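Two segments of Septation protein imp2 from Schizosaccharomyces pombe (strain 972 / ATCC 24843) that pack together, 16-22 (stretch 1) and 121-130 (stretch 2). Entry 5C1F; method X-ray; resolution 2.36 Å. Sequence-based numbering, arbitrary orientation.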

# COMPACT_ATOMS: atom_id res chain seq x y z
N ASN A 16 39.58 5.06 -37.33
CA ASN A 16 38.82 6.29 -37.57
C ASN A 16 38.23 6.87 -36.29
O ASN A 16 37.18 7.51 -36.32
CB ASN A 16 37.71 6.04 -38.58
CG ASN A 16 38.23 5.54 -39.91
OD1 ASN A 16 38.69 6.32 -40.75
ND2 ASN A 16 38.17 4.22 -40.12
N ASP A 17 38.92 6.65 -35.17
CA ASP A 17 38.48 7.11 -33.86
C ASP A 17 37.08 6.59 -33.53
O ASP A 17 36.22 7.34 -33.07
CB ASP A 17 38.50 8.64 -33.78
CG ASP A 17 39.82 9.22 -34.21
OD1 ASP A 17 40.85 8.51 -34.15
OD2 ASP A 17 39.85 10.41 -34.61
N GLU A 18 36.86 5.30 -33.79
CA GLU A 18 35.58 4.67 -33.52
C GLU A 18 35.23 4.74 -32.04
O GLU A 18 34.09 5.02 -31.68
CB GLU A 18 35.59 3.21 -33.99
CG GLU A 18 35.37 3.03 -35.50
CD GLU A 18 36.64 3.21 -36.32
OE1 GLU A 18 37.64 3.73 -35.79
OE2 GLU A 18 36.63 2.81 -37.51
N GLY A 19 36.22 4.50 -31.19
CA GLY A 19 36.04 4.60 -29.75
C GLY A 19 35.66 5.99 -29.30
O GLY A 19 34.94 6.15 -28.31
N TYR A 20 36.14 7.00 -30.02
CA TYR A 20 35.83 8.39 -29.69
C TYR A 20 34.35 8.68 -29.85
O TYR A 20 33.70 9.16 -28.92
CB TYR A 20 36.65 9.35 -30.56
CG TYR A 20 36.26 10.80 -30.39
CD1 TYR A 20 36.69 11.53 -29.29
CD2 TYR A 20 35.47 11.45 -31.33
CE1 TYR A 20 36.35 12.87 -29.13
CE2 TYR A 20 35.12 12.78 -31.19
CZ TYR A 20 35.56 13.48 -30.08
OH TYR A 20 35.21 14.81 -29.93
N HIS A 21 33.82 8.38 -31.02
CA HIS A 21 32.42 8.67 -31.31
C HIS A 21 31.50 7.75 -30.50
O HIS A 21 30.39 8.14 -30.14
CB HIS A 21 32.14 8.54 -32.80
CG HIS A 21 32.92 9.50 -33.64
ND1 HIS A 21 32.52 10.80 -33.85
CD2 HIS A 21 34.09 9.36 -34.31
CE1 HIS A 21 33.40 11.42 -34.62
NE2 HIS A 21 34.37 10.57 -34.91
N ALA A 22 31.98 6.55 -30.21
CA ALA A 22 31.18 5.57 -29.47
C ALA A 22 30.99 5.97 -28.02
O ALA A 22 29.85 6.08 -27.55
CB ALA A 22 31.82 4.19 -29.56
N GLY A 121 37.01 19.22 -22.88
CA GLY A 121 38.44 18.99 -22.83
C GLY A 121 38.97 17.91 -23.76
O GLY A 121 40.15 17.57 -23.69
N ILE A 122 38.12 17.38 -24.62
CA ILE A 122 38.58 16.36 -25.56
C ILE A 122 38.20 16.71 -27.00
O ILE A 122 38.91 16.33 -27.93
CB ILE A 122 38.03 14.96 -25.20
CG1 ILE A 122 38.78 13.87 -25.97
CG2 ILE A 122 36.53 14.87 -25.44
CD1 ILE A 122 40.27 13.86 -25.71
N GLU A 123 37.11 17.44 -27.19
CA GLU A 123 36.68 17.80 -28.54
C GLU A 123 37.61 18.85 -29.14
O GLU A 123 37.79 18.90 -30.36
CB GLU A 123 35.23 18.30 -28.55
CG GLU A 123 35.03 19.70 -27.98
CD GLU A 123 33.60 20.19 -28.15
OE1 GLU A 123 32.78 19.46 -28.75
OE2 GLU A 123 33.31 21.32 -27.69
N LYS A 124 38.21 19.68 -28.29
CA LYS A 124 39.18 20.67 -28.75
C LYS A 124 40.41 19.95 -29.30
O LYS A 124 40.93 20.30 -30.37
CB LYS A 124 39.58 21.62 -27.63
CG LYS A 124 38.41 22.29 -26.91
CD LYS A 124 38.91 23.39 -25.98
CE LYS A 124 37.79 23.93 -25.10
NZ LYS A 124 37.37 22.94 -24.06
N VAL A 125 40.88 18.96 -28.55
CA VAL A 125 42.04 18.17 -28.96
C VAL A 125 41.74 17.42 -30.25
O VAL A 125 42.57 17.37 -31.16
CB VAL A 125 42.44 17.17 -27.86
CG1 VAL A 125 43.60 16.30 -28.33
CG2 VAL A 125 42.81 17.91 -26.58
N HIS A 126 40.55 16.85 -30.33
CA HIS A 126 40.12 16.10 -31.50
C HIS A 126 39.97 17.00 -32.73
O HIS A 126 40.36 16.62 -33.84
CB HIS A 126 38.81 15.37 -31.22
CG HIS A 126 38.43 14.37 -32.27
ND1 HIS A 126 37.41 14.59 -33.17
CD2 HIS A 126 38.95 13.16 -32.57
CE1 HIS A 126 37.30 13.54 -33.97
NE2 HIS A 126 38.23 12.66 -33.63
N LYS A 127 39.42 18.20 -32.53
CA LYS A 127 39.26 19.15 -33.62
C LYS A 127 40.61 19.60 -34.16
O LYS A 127 40.77 19.77 -35.37
CB LYS A 127 38.45 20.37 -33.17
CG LYS A 127 36.94 20.18 -33.24
CD LYS A 127 36.21 21.47 -32.89
CE LYS A 127 34.70 21.33 -33.03
NZ LYS A 127 34.15 20.30 -32.11
N ASP A 128 41.57 19.79 -33.27
CA ASP A 128 42.92 20.18 -33.67
C ASP A 128 43.60 19.05 -34.43
O ASP A 128 44.32 19.28 -35.40
CB ASP A 128 43.76 20.58 -32.46
CG ASP A 128 45.13 21.11 -32.84
OD1 ASP A 128 45.22 22.29 -33.23
OD2 ASP A 128 46.11 20.35 -32.74
N LYS A 129 43.35 17.81 -34.00
CA LYS A 129 43.91 16.64 -34.66
C LYS A 129 43.44 16.55 -36.10
O LYS A 129 44.23 16.33 -37.02
CB LYS A 129 43.54 15.36 -33.91
CG LYS A 129 44.04 14.09 -34.58
CD LYS A 129 43.31 12.86 -34.04
CE LYS A 129 43.64 11.62 -34.85
NZ LYS A 129 42.78 10.46 -34.49
N LEU A 130 42.14 16.72 -36.31
CA LEU A 130 41.58 16.69 -37.65
C LEU A 130 42.02 17.92 -38.44
O LEU A 130 42.22 17.85 -39.66
CB LEU A 130 40.06 16.60 -37.61
CG LEU A 130 39.50 15.34 -36.93
CD1 LEU A 130 37.98 15.35 -36.91
CD2 LEU A 130 40.02 14.08 -37.61

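Stretch 1 begins in a loop and enters a helix at Glu18, which runs on beyond Ala22; stretch 2 is helical throughout and belongs to a longer helix that extends past both of its ends. The N-to-C directions of the two helices differ by 144°, so they run roughly antiparallel but with a marked tilt. Their axes come no closer than 12.5 Å, and the nearest pair of CA atoms across the contact, Tyr20 CA and His126 CA, lies 9.0 Å apart. At this spacing the backbones do not touch, and the gap is bridged largely by long or aromatic side chains. The contact is compact, with 290 Å² buried when both sides are summed. Stretch 2 is also kinked: the N atoms of Ile122 and Val125 lack bonds to the preceding turn, although regular helical bonding holds from His126 N, bonded to Ile122 O at 3.0 Å, through Leu130 N, bonded to His126 O at 3.0 Å.

Asp17 occupies the N-cap position of the first helix, yet its side chain makes no capping bond. Its CA-to-CB bond points toward the second helix, and its carboxylate meets two residues there, His126 and Lys129, one turn apart. His126 NE2 donates a hydrogen bond to Asp17 OD2 at 2.9 Å, with the acceptor near the plane of the imidazole, where the N-H bond is directed. Lys129, its side chain extended with all four chi angles t, forms a salt bridge in which NZ lies 2.8 Å from Asp17 OD1; a weak hydrogen bond from Lys129 NZ to Asp17 OD2, at 2.9 Å, accompanies it. Asp17 OD2 thus accepts from both partners. Because Asp17 and Lys129 are buried, the opposite charges of carboxylate and ammonium offset each other where solvent access is limited.

The imidazole that bonds Asp17 at its edge offers a face to Tyr20. The two rings form a face-to-face stack, with centroids 3.9 Å apart and planes inclined by only 16°; the closest atoms are Tyr20 CE2 and His126 ND1, at 3.5 Å. Both side chains adopt the t rotamer at chi1, and both CA-to-CB bonds point toward the opposing stretch. His126 therefore combines a directional polar bond in its plane with broad van der Waals contact above it, and Tyr20 and His126 have the largest areas covered in this contact.

Around this centre the packing is looser. Ile122 CG1 approaches the edge of the tyrosine ring, 4.1 Å from Tyr20 CE1, adding an apolar contact beside the stack. The phenolic oxygen reaches the backbone of the second helix, where Tyr20 OH lies 3.6 Å from Glu123 CA, a van der Waals contact. His21, one residue on from Tyr20, contributes less: its ring is oblique to that of His126, and the nearest atoms, His21 NE2 and His126 CE1, are 4.3 Å apart.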